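Local coordinates for heterokaryon incompatibility protein S (Podospora anserina, PDB 2WVO) that enforces heterokaryon incompatibility in the fungus, triggering a lethal reaction when it meets the prion form [het-s] of incompatible cells after vegetative cell fusion, at residues A[88-93]-A[156-161]; A[45-50]-A[198-203]; A[5-10]-A[15-20]; A[119-124]-A[193-198]. All coordinates share one frame; numbering follows the deposited sequence.

Contact 1 of 4, residues A[88-93]-A[156-161]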
loop_
_atom_site.group_PDB
_atom_site.type_symbol
_atom_site.label_atom_id
_atom_site.label_comp_id
_atom_site.label_asym_id
_atom_site.label_seq_id
_atom_site.Cartn_x
_atom_site.Cartn_y
_atom_site.Cartn_z
ATOM N N LEU A 88 -6.912 6.941 2.755
ATOM C CA LEU A 88 -7.837 6.183 3.588
ATOM C C LEU A 88 -7.609 4.661 3.479
ATOM O O LEU A 88 -7.667 3.940 4.484
ATOM C CB LEU A 88 -9.268 6.544 3.189
ATOM C CG LEU A 88 -10.258 7.399 4.003
ATOM C CD1 LEU A 88 -9.793 7.959 5.345
ATOM C CD2 LEU A 88 -10.904 8.464 3.138
ATOM N N LEU A 89 -7.357 4.191 2.257
ATOM C CA LEU A 89 -7.023 2.793 1.975
ATOM C C LEU A 89 -5.731 2.350 2.644
ATOM O O LEU A 89 -5.577 1.194 3.043
ATOM C CB LEU A 89 -6.941 2.576 0.461
ATOM C CG LEU A 89 -8.151 1.952 -0.270
ATOM C CD1 LEU A 89 -9.486 2.069 0.454
ATOM C CD2 LEU A 89 -8.260 2.482 -1.687
ATOM N N LEU A 90 -4.820 3.298 2.775
ATOM C CA LEU A 90 -3.563 3.142 3.491
ATOM C C LEU A 90 -3.774 2.907 4.994
ATOM O O LEU A 90 -3.121 2.057 5.600
ATOM C CB LEU A 90 -2.753 4.417 3.244
ATOM C CG LEU A 90 -1.299 4.650 3.567
ATOM C CD1 LEU A 90 -0.409 3.634 2.819
ATOM C CD2 LEU A 90 -0.936 6.088 3.171
ATOM N N PHE A 91 -4.683 3.664 5.596
ATOM C CA PHE A 91 -5.053 3.446 6.995
ATOM C C PHE A 91 -5.809 2.129 7.187
ATOM O O PHE A 91 -5.618 1.445 8.177
ATOM C CB PHE A 91 -5.883 4.626 7.531
ATOM C CG PHE A 91 -5.049 5.792 8.000
ATOM C CD1 PHE A 91 -4.907 6.928 7.212
ATOM C CD2 PHE A 91 -4.396 5.750 9.235
ATOM C CE1 PHE A 91 -4.139 8.014 7.651
ATOM C CE2 PHE A 91 -3.628 6.827 9.671
ATOM C CZ PHE A 91 -3.499 7.961 8.874
ATOM N N GLU A 92 -6.671 1.791 6.236
ATOM C CA GLU A 92 -7.417 0.550 6.267
ATOM C C GLU A 92 -6.463 -0.658 6.319
ATOM O O GLU A 92 -6.612 -1.569 7.149
ATOM C CB GLU A 92 -8.341 0.471 5.040
ATOM C CG GLU A 92 -9.100 -0.873 4.877
ATOM C CD GLU A 92 -10.074 -1.181 6.027
ATOM O OE1 GLU A 92 -10.482 -0.243 6.759
ATOM O OE2 GLU A 92 -10.455 -2.370 6.177
ATOM N N SER A 93 -5.490 -0.640 5.419
ATOM C CA SER A 93 -4.497 -1.700 5.280
ATOM C C SER A 93 -3.542 -1.780 6.486
ATOM O O SER A 93 -3.174 -2.867 6.921
ATOM C CB SER A 93 -3.768 -1.516 3.941
ATOM O OG SER A 93 -2.426 -1.925 4.041
ATOM N N LEU A 156 4.662 2.194 10.254
ATOM C CA LEU A 156 4.702 3.644 10.482
ATOM C C LEU A 156 5.367 4.396 9.315
ATOM O O LEU A 156 4.794 5.365 8.808
ATOM C CB LEU A 156 5.465 3.912 11.793
ATOM C CG LEU A 156 5.663 5.245 12.550
ATOM C CD1 LEU A 156 5.932 6.476 11.682
ATOM C CD2 LEU A 156 4.564 5.515 13.558
ATOM N N GLU A 157 6.569 3.952 8.915
ATOM C CA GLU A 157 7.293 4.490 7.746
ATOM C C GLU A 157 6.383 4.552 6.514
ATOM O O GLU A 157 6.277 5.584 5.867
ATOM C CB GLU A 157 8.555 3.656 7.422
ATOM C CG GLU A 157 9.692 3.730 8.446
ATOM C CD GLU A 157 10.966 2.924 8.051
ATOM O OE1 GLU A 157 10.924 1.674 7.935
ATOM O OE2 GLU A 157 12.036 3.549 7.885
ATOM N N LYS A 158 5.713 3.440 6.215
ATOM C CA LYS A 158 4.788 3.338 5.081
ATOM C C LYS A 158 3.687 4.403 5.099
ATOM O O LYS A 158 3.419 5.044 4.073
ATOM C CB LYS A 158 4.191 1.923 5.032
ATOM C CG LYS A 158 3.278 1.610 3.846
ATOM C CD LYS A 158 3.377 0.118 3.474
ATOM C CE LYS A 158 2.595 -0.773 4.437
ATOM N NZ LYS A 158 2.929 -2.214 4.286
ATOM N N ILE A 159 3.061 4.616 6.255
ATOM C CA ILE A 159 2.054 5.676 6.377
ATOM C C ILE A 159 2.654 7.070 6.180
ATOM O O ILE A 159 2.208 7.856 5.349
ATOM C CB ILE A 159 1.319 5.614 7.742
ATOM C CG1 ILE A 159 0.355 4.425 7.759
ATOM C CG2 ILE A 159 0.558 6.945 8.043
ATOM C CD1 ILE A 159 -0.111 4.051 9.157
ATOM N N VAL A 160 3.684 7.347 6.965
ATOM C CA VAL A 160 4.318 8.644 7.000
ATOM C C VAL A 160 4.935 9.003 5.635
ATOM O O VAL A 160 4.763 10.121 5.157
ATOM C CB VAL A 160 5.288 8.684 8.215
ATOM C CG1 VAL A 160 6.480 9.550 7.986
ATOM C CG2 VAL A 160 4.503 9.097 9.462
ATOM N N ASP A 161 5.592 8.035 4.991
ATOM C CA ASP A 161 6.222 8.264 3.693
ATOM C C ASP A 161 5.177 8.429 2.589
ATOM O O ASP A 161 5.276 9.342 1.764
ATOM C CB ASP A 161 7.236 7.155 3.356
ATOM C CG ASP A 161 8.462 7.177 4.274
ATOM O OD1 ASP A 161 8.825 8.276 4.750
ATOM O OD2 ASP A 161 9.087 6.113 4.517
#
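Leu90 on helix 75-104 reaches across to Lys158 and Ile159 on helix 153-172, so its side chain is the one to follow. CB already points at the other helix. With CG anti to the backbone N (chi1 -169°), the chain keeps going outward, and CG arrives in front of the turn at Ile159. There it forks. CD1 goes to Lys158, 4.3 Å from its carbonyl O and equally close to its CG at the base of the aliphatic stem. CD2 turns the other way and ends 4.2 Å from Ile159 O. Both methyls therefore rest against the backbone of the facing helix in loose van der Waals contact. Beside this fork, Phe91 starts off less directly but brings CZ to 4.3 Å from Ile159 CG2, with the methyl oblique to its ring. Phe25 meets the same ring edge-to-face and Trp148 touches it, making this the buried flank. The flank at Lys158 lies near the dimer partner, whose Gln162 packs on the lysine; Ser93 OG is likewise bonded to Glu86 of that second subunit. The helix segments run antiparallel at 173° with their axes 10.5 Å apart, a wide spacing filled by leucine, isoleucine and phenylalanine, and they form one antiparallel helix pair of the mainly helical HeLo-type globular domain, reaching from its buried Phe91-Ile159 side to the dimer border at Lys158.

Contact 2 of 4, residues A[45-50]-A[198-203]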
loop_
_atom_site.group_PDB
_atom_site.type_symbol
_atom_site.label_atom_id
_atom_site.label_comp_id
_atom_site.label_asym_id
_atom_site.label_seq_id
_atom_site.Cartn_x
_atom_site.Cartn_y
_atom_site.Cartn_z
ATOM N N LEU A 45 4.296 11.146 12.529
ATOM C CA LEU A 45 2.855 10.956 12.345
ATOM C C LEU A 45 2.147 12.318 12.448
ATOM O O LEU A 45 1.357 12.693 11.576
ATOM C CB LEU A 45 2.343 9.997 13.424
ATOM C CG LEU A 45 1.574 8.701 13.142
ATOM C CD1 LEU A 45 1.905 8.016 11.804
ATOM C CD2 LEU A 45 1.789 7.725 14.307
ATOM N N ASP A 46 2.464 13.061 13.514
ATOM C CA ASP A 46 1.957 14.416 13.717
ATOM C C ASP A 46 2.275 15.313 12.529
ATOM O O ASP A 46 1.452 16.139 12.140
ATOM C CB ASP A 46 2.561 15.057 14.974
ATOM C CG ASP A 46 2.179 14.345 16.260
ATOM O OD1 ASP A 46 2.842 14.636 17.285
ATOM O OD2 ASP A 46 1.245 13.500 16.269
ATOM N N ILE A 47 3.480 15.174 11.976
ATOM C CA ILE A 47 3.905 16.022 10.854
ATOM C C ILE A 47 3.156 15.693 9.554
ATOM O O ILE A 47 2.809 16.601 8.784
ATOM C CB ILE A 47 5.456 15.997 10.663
ATOM C CG1 ILE A 47 6.130 16.834 11.750
ATOM C CG2 ILE A 47 5.870 16.518 9.284
ATOM C CD1 ILE A 47 7.584 16.474 11.983
ATOM N N ALA A 48 2.927 14.398 9.324
ATOM C CA ALA A 48 2.145 13.903 8.189
ATOM C C ALA A 48 0.730 14.461 8.232
ATOM O O ALA A 48 0.184 14.864 7.203
ATOM C CB ALA A 48 2.126 12.355 8.170
ATOM N N LYS A 49 0.154 14.498 9.432
ATOM C CA LYS A 49 -1.149 15.113 9.681
ATOM C C LYS A 49 -1.159 16.624 9.395
ATOM O O LYS A 49 -2.056 17.126 8.698
ATOM C CB LYS A 49 -1.575 14.840 11.124
ATOM C CG LYS A 49 -3.025 15.166 11.437
ATOM C CD LYS A 49 -3.269 15.010 12.933
ATOM C CE LYS A 49 -4.740 15.096 13.274
ATOM N NZ LYS A 49 -4.985 14.675 14.685
ATOM N N VAL A 50 -0.176 17.341 9.946
ATOM C CA VAL A 50 -0.031 18.790 9.741
ATOM C C VAL A 50 0.066 19.146 8.258
ATOM O O VAL A 50 -0.511 20.122 7.793
ATOM C CB VAL A 50 1.230 19.348 10.484
ATOM C CG1 VAL A 50 1.609 20.737 9.964
ATOM C CG2 VAL A 50 1.008 19.369 11.984
ATOM N N THR A 198 15.311 21.594 16.722
ATOM C CA THR A 198 16.238 20.589 16.211
ATOM C C THR A 198 15.555 19.232 16.142
ATOM O O THR A 198 15.770 18.465 15.199
ATOM C CB THR A 198 17.500 20.533 17.105
ATOM O OG1 THR A 198 18.080 21.843 17.166
ATOM C CG2 THR A 198 18.538 19.529 16.580
ATOM N N ILE A 199 14.725 18.954 17.148
ATOM C CA ILE A 199 13.905 17.746 17.189
ATOM C C ILE A 199 12.853 17.765 16.056
ATOM O O ILE A 199 12.656 16.753 15.379
ATOM C CB ILE A 199 13.246 17.547 18.593
ATOM C CG1 ILE A 199 14.307 17.364 19.696
ATOM C CG2 ILE A 199 12.280 16.378 18.585
ATOM C CD1 ILE A 199 15.200 16.113 19.573
ATOM N N LEU A 200 12.214 18.922 15.847
ATOM C CA LEU A 200 11.265 19.115 14.744
ATOM C C LEU A 200 11.887 18.910 13.365
ATOM O O LEU A 200 11.322 18.198 12.532
ATOM C CB LEU A 200 10.632 20.511 14.783
ATOM C CG LEU A 200 9.165 20.744 15.155
ATOM C CD1 LEU A 200 8.785 22.155 14.745
ATOM C CD2 LEU A 200 8.178 19.728 14.542
ATOM N N LYS A 201 13.026 19.556 13.118
ATOM C CA LYS A 201 13.708 19.461 11.827
ATOM C C LYS A 201 14.162 18.034 11.504
ATOM O O LYS A 201 14.124 17.614 10.342
ATOM C CB LYS A 201 14.901 20.418 11.762
ATOM C CG LYS A 201 15.602 20.415 10.413
ATOM C CD LYS A 201 16.777 21.359 10.381
ATOM C CE LYS A 201 17.445 21.340 9.012
ATOM N NZ LYS A 201 18.242 20.105 8.754
ATOM N N ASP A 202 14.591 17.302 12.532
ATOM C CA ASP A 202 15.019 15.916 12.370
ATOM C C ASP A 202 13.850 15.005 12.016
ATOM O O ASP A 202 13.988 14.123 11.164
ATOM C CB ASP A 202 15.736 15.414 13.631
ATOM C CG ASP A 202 15.810 13.894 13.700
ATOM O OD1 ASP A 202 16.852 13.339 13.295
ATOM O OD2 ASP A 202 14.825 13.255 14.145
ATOM N N ALA A 203 12.716 15.213 12.681
ATOM C CA ALA A 203 11.495 14.441 12.419
ATOM C C ALA A 203 10.859 14.801 11.064
ATOM O O ALA A 203 10.290 13.937 10.386
ATOM C CB ALA A 203 10.491 14.618 13.564
#
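Ile47 CD1 is the atom that makes this contact: the methyl lies 3.8 Å from Ala203 CB and just as near the carbonyl carbon of Ala203, seated against the last turn of helix 194-204. One turn back, Leu200 joins in, its CD2 coming to 4.2 Å from Ile47 CD1. The isoleucine delivers the methyl by extending: CG1 sits anti to the carbonyl carbon (chi1 -75°), and the outer torsion of 158° carries CD1 further from its own helix. Residues 200 and 203, three apart, line up on one face of their helix, so a single isoleucine end is shared by two positions a turn apart, joining helix 38-59 to helix 194-204 within the helical bundle of the HeLo-type domain. Around this pair comes a second layer. Met211 of helix 209-218 touches both Ile47 and Leu200, while Ile207 and Asp208 from the preceding loop close on Ile47. Further out, a salt bridge ties the two helices together, from Asp202 to Arg40, two turns before Ile47 on helix 38-59. Asp46 anchors helix 38-59 to helix 120-136 through a bond from OD1 to His126, and its OD2 is held by Gln42 of its own helix.

Contact 3 of 4, residues A[5-10]-A[15-20]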
loop_
_atom_site.group_PDB
_atom_site.type_symbol
_atom_site.label_atom_id
_atom_site.label_comp_id
_atom_site.label_asym_id
_atom_site.label_seq_id
_atom_site.Cartn_x
_atom_site.Cartn_y
_atom_site.Cartn_z
ATOM N N PHE A 5 -12.366 1.985 5.144
ATOM C CA PHE A 5 -13.048 1.275 4.055
ATOM C C PHE A 5 -14.515 1.712 3.874
ATOM O O PHE A 5 -14.955 1.956 2.751
ATOM C CB PHE A 5 -12.963 -0.248 4.289
ATOM C CG PHE A 5 -13.393 -1.085 3.104
ATOM C CD1 PHE A 5 -12.456 -1.522 2.168
ATOM C CD2 PHE A 5 -14.739 -1.433 2.920
ATOM C CE1 PHE A 5 -12.844 -2.298 1.070
ATOM C CE2 PHE A 5 -15.134 -2.199 1.820
ATOM C CZ PHE A 5 -14.188 -2.636 0.900
ATOM N N GLU A 6 -15.256 1.800 4.978
ATOM C CA GLU A 6 -16.660 2.243 4.965
ATOM C C GLU A 6 -16.810 3.652 4.397
ATOM O O GLU A 6 -17.683 3.910 3.572
ATOM C CB GLU A 6 -17.249 2.254 6.380
ATOM C CG GLU A 6 -17.571 0.922 7.005
ATOM C CD GLU A 6 -18.158 1.122 8.402
ATOM O OE1 GLU A 6 -19.299 1.666 8.496
ATOM O OE2 GLU A 6 -17.464 0.770 9.398
ATOM N N ILE A 7 -15.963 4.558 4.876
ATOM C CA ILE A 7 -15.903 5.947 4.391
ATOM C C ILE A 7 -15.677 6.032 2.876
ATOM O O ILE A 7 -16.427 6.726 2.178
ATOM C CB ILE A 7 -14.827 6.760 5.158
ATOM C CG1 ILE A 7 -15.247 6.896 6.627
ATOM C CG2 ILE A 7 -14.578 8.138 4.497
ATOM C CD1 ILE A 7 -14.095 6.732 7.594
ATOM N N VAL A 8 -14.674 5.304 2.376
ATOM C CA VAL A 8 -14.403 5.247 0.929
ATOM C C VAL A 8 -15.575 4.647 0.124
ATOM O O VAL A 8 -15.812 5.039 -1.027
ATOM C CB VAL A 8 -13.095 4.475 0.609
ATOM C CG1 VAL A 8 -12.854 4.391 -0.910
ATOM C CG2 VAL A 8 -11.901 5.123 1.305
ATOM N N ALA A 9 -16.295 3.701 0.738
ATOM C CA ALA A 9 -17.482 3.088 0.139
ATOM C C ALA A 9 -18.683 4.046 0.035
ATOM O O ALA A 9 -19.644 3.749 -0.678
ATOM C CB ALA A 9 -17.880 1.819 0.915
ATOM N N GLY A 10 -18.624 5.186 0.729
ATOM C CA GLY A 10 -19.739 6.150 0.758
ATOM C C GLY A 10 -19.820 7.100 -0.430
ATOM O O GLY A 10 -19.322 6.794 -1.518
ATOM N N ALA A 15 -13.740 17.109 0.282
ATOM C CA ALA A 15 -13.703 17.696 1.631
ATOM C C ALA A 15 -14.019 16.691 2.733
ATOM O O ALA A 15 -13.290 16.621 3.715
ATOM C CB ALA A 15 -14.646 18.935 1.732
ATOM N N GLY A 16 -15.109 15.932 2.575
ATOM C CA GLY A 16 -15.503 14.914 3.552
ATOM C C GLY A 16 -14.472 13.794 3.679
ATOM O O GLY A 16 -14.222 13.280 4.773
ATOM N N LEU A 17 -13.902 13.395 2.545
ATOM C CA LEU A 17 -12.862 12.372 2.497
ATOM C C LEU A 17 -11.574 12.840 3.187
ATOM O O LEU A 17 -10.992 12.108 3.990
ATOM C CB LEU A 17 -12.598 11.956 1.041
ATOM C CG LEU A 17 -13.672 11.078 0.378
ATOM C CD1 LEU A 17 -13.630 11.199 -1.159
ATOM C CD2 LEU A 17 -13.574 9.610 0.840
ATOM N N PHE A 18 -11.176 14.072 2.873
ATOM C CA PHE A 18 -10.040 14.766 3.469
ATOM C C PHE A 18 -10.151 14.893 4.986
ATOM O O PHE A 18 -9.186 14.629 5.710
ATOM C CB PHE A 18 -9.893 16.163 2.822
ATOM C CG PHE A 18 -8.931 17.080 3.545
ATOM C CD1 PHE A 18 -7.568 17.032 3.278
ATOM C CD2 PHE A 18 -9.392 17.976 4.508
ATOM C CE1 PHE A 18 -6.689 17.850 3.960
ATOM C CE2 PHE A 18 -8.520 18.794 5.186
ATOM C CZ PHE A 18 -7.161 18.728 4.908
ATOM N N ASN A 19 -11.313 15.322 5.467
ATOM C CA ASN A 19 -11.548 15.485 6.894
ATOM C C ASN A 19 -11.511 14.163 7.651
ATOM O O ASN A 19 -11.054 14.108 8.794
ATOM C CB ASN A 19 -12.880 16.206 7.154
ATOM C CG ASN A 19 -12.835 17.678 6.777
ATOM O OD1 ASN A 19 -11.772 18.321 6.767
ATOM N ND2 ASN A 19 -13.992 18.224 6.485
ATOM N N ASN A 20 -11.997 13.105 7.015
ATOM C CA ASN A 20 -11.793 11.753 7.528
ATOM C C ASN A 20 -10.329 11.284 7.549
ATOM O O ASN A 20 -9.914 10.675 8.515
ATOM C CB ASN A 20 -12.684 10.764 6.784
ATOM C CG ASN A 20 -14.105 10.768 7.311
ATOM O OD1 ASN A 20 -14.390 10.202 8.386
ATOM N ND2 ASN A 20 -15.015 11.403 6.563
#
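Ile7 packs against Leu17 and Asn20 in a helical hairpin at the N terminus: helix 3-9 turns through a short connection into helix 14-23, and the two segments run antiparallel at 173°. The tight part is between Ile7 and Asn20, whose side chains cross at a slant. Ile7 lays three carbons along the amide group: CD1 is 3.6 Å from Asn20 OD1, CG1 follows closely behind, and CG2 lies 3.9 Å from both CG and ND2. The isoleucine has CG1 anti to the carbonyl carbon, which leaves CG2 anti to the backbone N and spreads the two branches over the length of the amide. Toward the connection the packing slackens. Leu17 CD2 is 4.1 Å from Ile7 CG2 and no nearer than 4.4 Å to Val8 CA, so the leucine meets the first helix at longer range; Val84 and Leu88 of helix 75-104 pack on it as well. Glu6, by contrast, is exposed on the first helix. Phe5 stacks on Phe5 of the second subunit, placing the hairpin at the dimer contact. Although the isoleucine offers nothing polar, the buried amide of Asn20 is provided for at both ends. OD1 accepts from Lys145 NZ, while ND2 donates back to its own helix. That bond reaches Gly16 O at 2.7 Å with an N-H...O angle of 151°, the donor standing 35° above the carbonyl plane, while Asn20 N bonds to the same oxygen from the other face.

Contact 4 of 4, residues A[119-124]-A[193-198]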
loop_
_atom_site.group_PDB
_atom_site.type_symbol
_atom_site.label_atom_id
_atom_site.label_comp_id
_atom_site.label_asym_id
_atom_site.label_seq_id
_atom_site.Cartn_x
_atom_site.Cartn_y
_atom_site.Cartn_z
ATOM N N LYS A 119 9.274 12.106 26.240
ATOM C CA LYS A 119 10.167 13.112 26.847
ATOM C C LYS A 119 9.407 14.447 26.927
ATOM O O LYS A 119 8.458 14.644 26.172
ATOM C CB LYS A 119 11.421 13.298 25.970
ATOM C CG LYS A 119 11.201 14.249 24.744
ATOM C CD LYS A 119 12.391 14.370 23.781
ATOM C CE LYS A 119 12.444 13.201 22.804
ATOM N NZ LYS A 119 13.465 13.317 21.737
ATOM N N PRO A 120 9.819 15.368 27.825
ATOM C CA PRO A 120 9.083 16.638 27.919
ATOM C C PRO A 120 9.088 17.482 26.633
ATOM O O PRO A 120 8.103 18.174 26.349
ATOM C CB PRO A 120 9.812 17.386 29.050
ATOM C CG PRO A 120 10.523 16.330 29.817
ATOM C CD PRO A 120 10.932 15.319 28.793
ATOM N N ILE A 121 10.183 17.428 25.876
ATOM C CA ILE A 121 10.334 18.241 24.668
ATOM C C ILE A 121 9.545 17.675 23.490
ATOM O O ILE A 121 8.895 18.419 22.752
ATOM C CB ILE A 121 11.826 18.496 24.335
ATOM C CG1 ILE A 121 12.272 19.796 25.019
ATOM C CG2 ILE A 121 12.058 18.570 22.820
ATOM C CD1 ILE A 121 13.747 19.946 25.199
ATOM N N GLY A 122 9.596 16.355 23.328
ATOM C CA GLY A 122 8.761 15.661 22.365
ATOM C C GLY A 122 7.296 15.818 22.727
ATOM O O GLY A 122 6.469 16.045 21.858
ATOM N N ARG A 123 6.987 15.701 24.017
ATOM C CA ARG A 123 5.622 15.847 24.531
ATOM C C ARG A 123 5.031 17.212 24.165
ATOM O O ARG A 123 3.877 17.289 23.742
ATOM C CB ARG A 123 5.609 15.628 26.058
ATOM C CG ARG A 123 4.245 15.703 26.753
ATOM C CD ARG A 123 3.411 14.439 26.531
ATOM N NE ARG A 123 2.027 14.571 26.996
ATOM C CZ ARG A 123 1.019 15.036 26.258
ATOM N NH1 ARG A 123 1.214 15.436 25.002
ATOM N NH2 ARG A 123 -0.201 15.108 26.778
ATOM N N ALA A 124 5.836 18.270 24.322
ATOM C CA ALA A 124 5.415 19.652 24.068
ATOM C C ALA A 124 5.222 19.978 22.583
ATOM O O ALA A 124 4.288 20.702 22.221
ATOM C CB ALA A 124 6.391 20.640 24.713
ATOM N N ASP A 193 12.955 27.868 21.404
ATOM C CA ASP A 193 14.162 27.165 21.853
ATOM C C ASP A 193 14.744 26.245 20.772
ATOM O O ASP A 193 14.000 25.586 20.039
ATOM C CB ASP A 193 13.875 26.374 23.135
ATOM C CG ASP A 193 12.797 25.316 22.946
ATOM O OD1 ASP A 193 13.064 24.134 23.260
ATOM O OD2 ASP A 193 11.691 25.667 22.475
ATOM N N GLU A 194 16.077 26.209 20.689
ATOM C CA GLU A 194 16.795 25.391 19.701
ATOM C C GLU A 194 16.515 23.886 19.843
ATOM O O GLU A 194 16.451 23.152 18.814
ATOM C CB GLU A 194 18.305 25.636 19.818
ATOM C CG GLU A 194 19.163 24.980 18.693
ATOM C CD GLU A 194 20.698 25.447 18.951
ATOM O OE1 GLU A 194 21.618 24.504 18.900
ATOM O OE2 GLU A 194 20.986 26.752 19.199
ATOM N N ALA A 195 16.403 23.457 21.126
ATOM C CA ALA A 195 16.188 22.054 21.447
ATOM C C ALA A 195 14.962 21.511 20.714
ATOM O O ALA A 195 15.037 20.467 20.065
ATOM C CB ALA A 195 16.038 21.879 22.950
ATOM N N SER A 196 13.852 22.250 20.795
ATOM C CA SER A 196 12.603 21.868 20.143
ATOM C C SER A 196 12.670 21.971 18.621
ATOM O O SER A 196 12.134 21.121 17.917
ATOM C CB SER A 196 11.442 22.689 20.701
ATOM O OG SER A 196 11.136 22.274 22.021
ATOM N N LEU A 197 13.352 22.999 18.126
ATOM C CA LEU A 197 13.505 23.215 16.687
ATOM C C LEU A 197 14.320 22.114 16.000
ATOM O O LEU A 197 14.041 21.741 14.857
ATOM C CB LEU A 197 14.130 24.586 16.423
ATOM C CG LEU A 197 13.260 25.836 16.632
ATOM C CD1 LEU A 197 14.122 27.087 16.643
ATOM C CD2 LEU A 197 12.150 25.950 15.570
ATOM N N THR A 198 15.311 21.594 16.722
ATOM C CA THR A 198 16.238 20.589 16.211
ATOM C C THR A 198 15.555 19.232 16.142
ATOM O O THR A 198 15.770 18.465 15.199
ATOM C CB THR A 198 17.500 20.533 17.105
ATOM O OG1 THR A 198 18.080 21.843 17.166
ATOM C CG2 THR A 198 18.538 19.529 16.580
#
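Ile121 meets Ala195 and Ser196 in an apolar contact. Its CD1 comes to 3.7 Å from the CB of Ala195, methyl against methyl. The other branch passes next to Ser196, where Ile121 CG2 is 3.9 Å from OG, a van der Waals contact between a methyl and a hydroxyl oxygen. The side-chain hydrogen bonds within the two segments lie at the start of helix 194-204, where Asp193 is the N-cap. One oxygen, Asp193 OD1, takes two donors from the same serine. Ser196 N approaches at 3.2 Å from well above the carboxylate plane, the capping bond proper, whereas Ser196 OG donates at 3.0 Å on the syn side, only 16° out of that plane. The second bond fixes the rotation of the serine and leaves its hydroxyl alongside Ile121. Farther round the turn, Thr198 OG1 donates to Glu194 O at 2.7 Å, from above the carbonyl plane. Two helices thus begin side by side: helix 120-136, with Lys119 as its N-cap residue, and helix 194-204. Ile199, one turn after Ala195, also packs on both Lys119 and Ile121, Glu39 of the long helix 38-59 accepts from Lys119 N, and Ile219, just beyond helix 209-218, lies against Leu197.

Overall arrangement
From the N terminus, contact 3 closes first, a short local loop that is complete before any other opens; its hairpin leans on helix 75-104 through Leu88. Contact 2 then opens on helix 38-59 and closes only at 198-203, so that contacts 1 and 4 are both nested within its long loop. Those two cross: the order runs 88-93, 119-124, 156-161, 193-198. Leu45 joins contact 1 to contact 2 by packing on Leu156, Ile159 and Val160, and contacts 2 and 4 share Thr198 on helix 194-204. Contacts 1 and 3 border the second subunit, while contact 4 lies on the far side of the chain's centre from contact 3, their centres 34 Å apart.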